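Protein phosphatase 2C (PDB 3D8K) probably removes phosphate from phosphoserine and phosphothreonine in proteins, as a manganese- or magnesium-dependent phosphatase of the PP2C family. Local coordinates at residues 165-170 and 254-259. Residues are numbered along the deposited sequence; the frame is centred on the assembly and turned at random.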
ATOM      1  N   ILE C 165      11.378 -17.311  19.778  1.00 32.31           N
ATOM      2  CA  ILE C 165      12.643 -17.929  19.398  1.00 28.98           C
ATOM      3  C   ILE C 165      12.880 -17.697  17.923  1.00 26.78           C
ATOM      4  O   ILE C 165      11.981 -17.278  17.199  1.00 27.87           O
ATOM      5  CB  ILE C 165      12.631 -19.452  19.627  1.00 28.79           C
ATOM      6  CG1 ILE C 165      11.513 -20.095  18.805  1.00 27.97           C
ATOM      7  CG2 ILE C 165      12.457 -19.756  21.103  1.00 30.20           C
ATOM      8  CD1 ILE C 165      11.448 -21.602  18.940  1.00 27.26           C
ATOM      9  N   TYR C 166      14.098 -17.975  17.481  1.00 24.47           N
ATOM     10  CA  TYR C 166      14.455 -17.815  16.082  1.00 21.30           C
ATOM     11  C   TYR C 166      14.734 -19.184  15.473  1.00 20.87           C
ATOM     12  O   TYR C 166      15.572 -19.936  15.975  1.00 21.76           O
ATOM     13  CB  TYR C 166      15.691 -16.930  15.959  1.00 19.32           C
ATOM     14  CG  TYR C 166      15.430 -15.470  16.237  1.00 19.78           C
ATOM     15  CD1 TYR C 166      15.035 -14.606  15.216  1.00 18.60           C
ATOM     16  CD2 TYR C 166      15.605 -14.940  17.515  1.00 18.87           C
ATOM     17  CE1 TYR C 166      14.835 -13.250  15.460  1.00 17.83           C
ATOM     18  CE2 TYR C 166      15.406 -13.587  17.767  1.00 17.48           C
ATOM     19  CZ  TYR C 166      15.027 -12.746  16.736  1.00 17.85           C
ATOM     20  OH  TYR C 166      14.868 -11.398  16.973  1.00 18.47           O
ATOM     21  N   THR C 167      14.014 -19.521  14.406  1.00 18.36           N
ATOM     22  CA  THR C 167      14.236 -20.793  13.739  1.00 17.09           C
ATOM     23  C   THR C 167      15.293 -20.620  12.667  1.00 16.04           C
ATOM     24  O   THR C 167      15.179 -19.757  11.805  1.00 16.88           O
ATOM     25  CB  THR C 167      12.971 -21.324  13.086  1.00 16.30           C
ATOM     26  OG1 THR C 167      12.084 -21.798  14.100  1.00 19.41           O
ATOM     27  CG2 THR C 167      13.296 -22.462  12.161  1.00 16.68           C
ATOM     28  N   ILE C 168      16.327 -21.441  12.730  1.00 14.43           N
ATOM     29  CA  ILE C 168      17.392 -21.359  11.759  1.00 15.72           C
ATOM     30  C   ILE C 168      17.494 -22.579  10.871  1.00 16.08           C
ATOM     31  O   ILE C 168      17.512 -23.712  11.337  1.00 15.12           O
ATOM     32  CB  ILE C 168      18.740 -21.173  12.436  1.00 17.54           C
ATOM     33  CG1 ILE C 168      18.769 -19.830  13.167  1.00 18.70           C
ATOM     34  CG2 ILE C 168      19.851 -21.275  11.403  1.00 15.72           C
ATOM     35  CD1 ILE C 168      19.961 -19.674  14.091  1.00 18.93           C
ATOM     36  N   HIS C 169      17.548 -22.322   9.572  1.00 17.05           N
ATOM     37  CA  HIS C 169      17.705 -23.375   8.580  1.00 16.23           C
ATOM     38  C   HIS C 169      19.029 -23.131   7.889  1.00 15.88           C
ATOM     39  O   HIS C 169      19.293 -22.038   7.376  1.00 16.82           O
ATOM     40  CB  HIS C 169      16.605 -23.331   7.525  1.00 14.32           C
ATOM     41  CG  HIS C 169      15.338 -23.995   7.941  1.00 15.73           C
ATOM     42  ND1 HIS C 169      14.417 -23.392   8.771  1.00 16.96           N
ATOM     43  CD2 HIS C 169      14.834 -25.215   7.643  1.00 16.00           C
ATOM     44  CE1 HIS C 169      13.399 -24.210   8.962  1.00 16.61           C
ATOM     45  NE2 HIS C 169      13.628 -25.324   8.289  1.00 17.53           N
ATOM     46  N   VAL C 170      19.883 -24.132   7.887  1.00 13.60           N
ATOM     47  CA  VAL C 170      21.133 -23.948   7.210  1.00 13.10           C
ATOM     48  C   VAL C 170      21.225 -24.929   6.064  1.00 13.33           C
ATOM     49  O   VAL C 170      21.051 -26.126   6.248  1.00 12.82           O
ATOM     50  CB  VAL C 170      22.321 -24.155   8.147  1.00 14.47           C
ATOM     51  CG1 VAL C 170      23.623 -23.963   7.361  1.00 15.47           C
ATOM     52  CG2 VAL C 170      22.243 -23.180   9.301  1.00 13.11           C
ATOM     53  N   VAL C 254      21.078 -30.031   4.827  1.00 23.06           N
ATOM     54  CA  VAL C 254      20.148 -29.097   5.439  1.00 23.33           C
ATOM     55  C   VAL C 254      19.860 -29.406   6.911  1.00 23.94           C
ATOM     56  O   VAL C 254      19.314 -30.455   7.234  1.00 24.73           O
ATOM     57  CB  VAL C 254      18.809 -29.088   4.688  1.00 23.74           C
ATOM     58  CG1 VAL C 254      17.873 -28.056   5.306  1.00 22.60           C
ATOM     59  CG2 VAL C 254      19.041 -28.784   3.215  1.00 25.44           C
ATOM     60  N   THR C 255      20.211 -28.482   7.795  1.00 24.30           N
ATOM     61  CA  THR C 255      19.984 -28.664   9.226  1.00 25.03           C
ATOM     62  C   THR C 255      19.050 -27.585   9.759  1.00 25.14           C
ATOM     63  O   THR C 255      18.893 -26.532   9.134  1.00 25.19           O
ATOM     64  CB  THR C 255      21.313 -28.593  10.012  1.00 26.40           C
ATOM     65  OG1 THR C 255      22.002 -27.374   9.696  1.00 28.70           O
ATOM     66  CG2 THR C 255      22.205 -29.769   9.667  1.00 25.62           C
ATOM     67  N   THR C 256      18.424 -27.845  10.908  1.00 24.08           N
ATOM     68  CA  THR C 256      17.521 -26.869  11.518  1.00 23.44           C
ATOM     69  C   THR C 256      17.800 -26.752  13.014  1.00 23.45           C
ATOM     70  O   THR C 256      18.022 -27.756  13.684  1.00 25.45           O
ATOM     71  CB  THR C 256      16.052 -27.261  11.329  1.00 23.69           C
ATOM     72  OG1 THR C 256      15.814 -27.577   9.955  1.00 24.49           O
ATOM     73  CG2 THR C 256      15.145 -26.110  11.721  1.00 23.98           C
ATOM     74  N   PHE C 257      17.802 -25.522  13.523  1.00 21.61           N
ATOM     75  CA  PHE C 257      18.059 -25.236  14.935  1.00 19.53           C
ATOM     76  C   PHE C 257      17.216 -24.040  15.379  1.00 19.65           C
ATOM     77  O   PHE C 257      16.752 -23.259  14.558  1.00 20.83           O
ATOM     78  CB  PHE C 257      19.515 -24.817  15.169  1.00 18.40           C
ATOM     79  CG  PHE C 257      20.547 -25.867  14.841  1.00 18.34           C
ATOM     80  CD1 PHE C 257      20.736 -26.308  13.532  1.00 16.20           C
ATOM     81  CD2 PHE C 257      21.392 -26.356  15.841  1.00 16.66           C
ATOM     82  CE1 PHE C 257      21.744 -27.207  13.224  1.00 14.87           C
ATOM     83  CE2 PHE C 257      22.404 -27.257  15.534  1.00 14.35           C
ATOM     84  CZ  PHE C 257      22.580 -27.681  14.223  1.00 14.15           C
ATOM     85  N   PHE C 258      17.025 -23.888  16.682  1.00 18.70           N
ATOM     86  CA  PHE C 258      16.299 -22.730  17.184  1.00 19.62           C
ATOM     87  C   PHE C 258      17.296 -21.966  18.037  1.00 17.94           C
ATOM     88  O   PHE C 258      18.239 -22.546  18.560  1.00 19.46           O
ATOM     89  CB  PHE C 258      15.091 -23.125  18.027  1.00 20.65           C
ATOM     90  CG  PHE C 258      15.444 -23.786  19.308  1.00 22.37           C
ATOM     91  CD1 PHE C 258      15.965 -25.070  19.323  1.00 24.78           C
ATOM     92  CD2 PHE C 258      15.272 -23.119  20.508  1.00 24.94           C
ATOM     93  CE1 PHE C 258      16.313 -25.682  20.517  1.00 26.65           C
ATOM     94  CE2 PHE C 258      15.618 -23.719  21.714  1.00 27.00           C
ATOM     95  CZ  PHE C 258      16.141 -25.010  21.717  1.00 27.37           C
ATOM     96  N   ALA C 259      17.101 -20.662  18.152  1.00 15.45           N
ATOM     97  CA  ALA C 259      17.991 -19.827  18.936  1.00 14.05           C
ATOM     98  C   ALA C 259      17.145 -18.874  19.723  1.00 13.81           C
ATOM     99  O   ALA C 259      16.124 -18.397  19.244  1.00 13.35           O
ATOM    100  CB  ALA C 259      18.908 -19.049  18.042  1.00 14.59           C
TER
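H169 and T256 meet because CG of H169 stands anti to its own carbonyl carbon (chi1 -82°) while CG2 of T256 stands anti to its backbone N. The two side chains run side by side in the same direction, and T256 CG2 lies over one face of the imidazole, 3.9 Å from the ring centroid and shifted toward the rim, a CH-pi contact. T256 OG1 touches the ring at H169 CD2, 3.4 Å away. On the face of the sheet that carries H169 and T256, T167 CG2 meets T256 CG2, and farther on I165 CD1 reaches F258 CB at 4.1 Å. T167 OG1 is hydrogen-bonded to E115 OE1. The other face is greasier: I168 CD1 packs on A259 CB, also at 4.1 Å, and Y166 CB sits near the same methyl, while the Y166 hydroxyl bonds to P324 O. T255 OG1 lies against V170 CB at 3.6 Å and is hydrogen-bonded to L189 O. Between the two layers of side chains, the hydrogen-bonded pairs Y166-A259, I168-F257 and V170-T255 exchange two N-H...O bonds each; I168 N to F257 O is 2.6 Å. CA-H groups of F258 and T256 lean on the carbonyls of Y166 and I168. Strand 106-115 takes the far edge of 165-170 through backbone bonds at I165, T167 and H169. This is regular antiparallel pairing, with strand 127-129 bonded to the outer side of 254-259 at T256, within one of the two antiparallel sheets of the central beta-sandwich, flanked by helices, that is typical of PPM-type phosphatases.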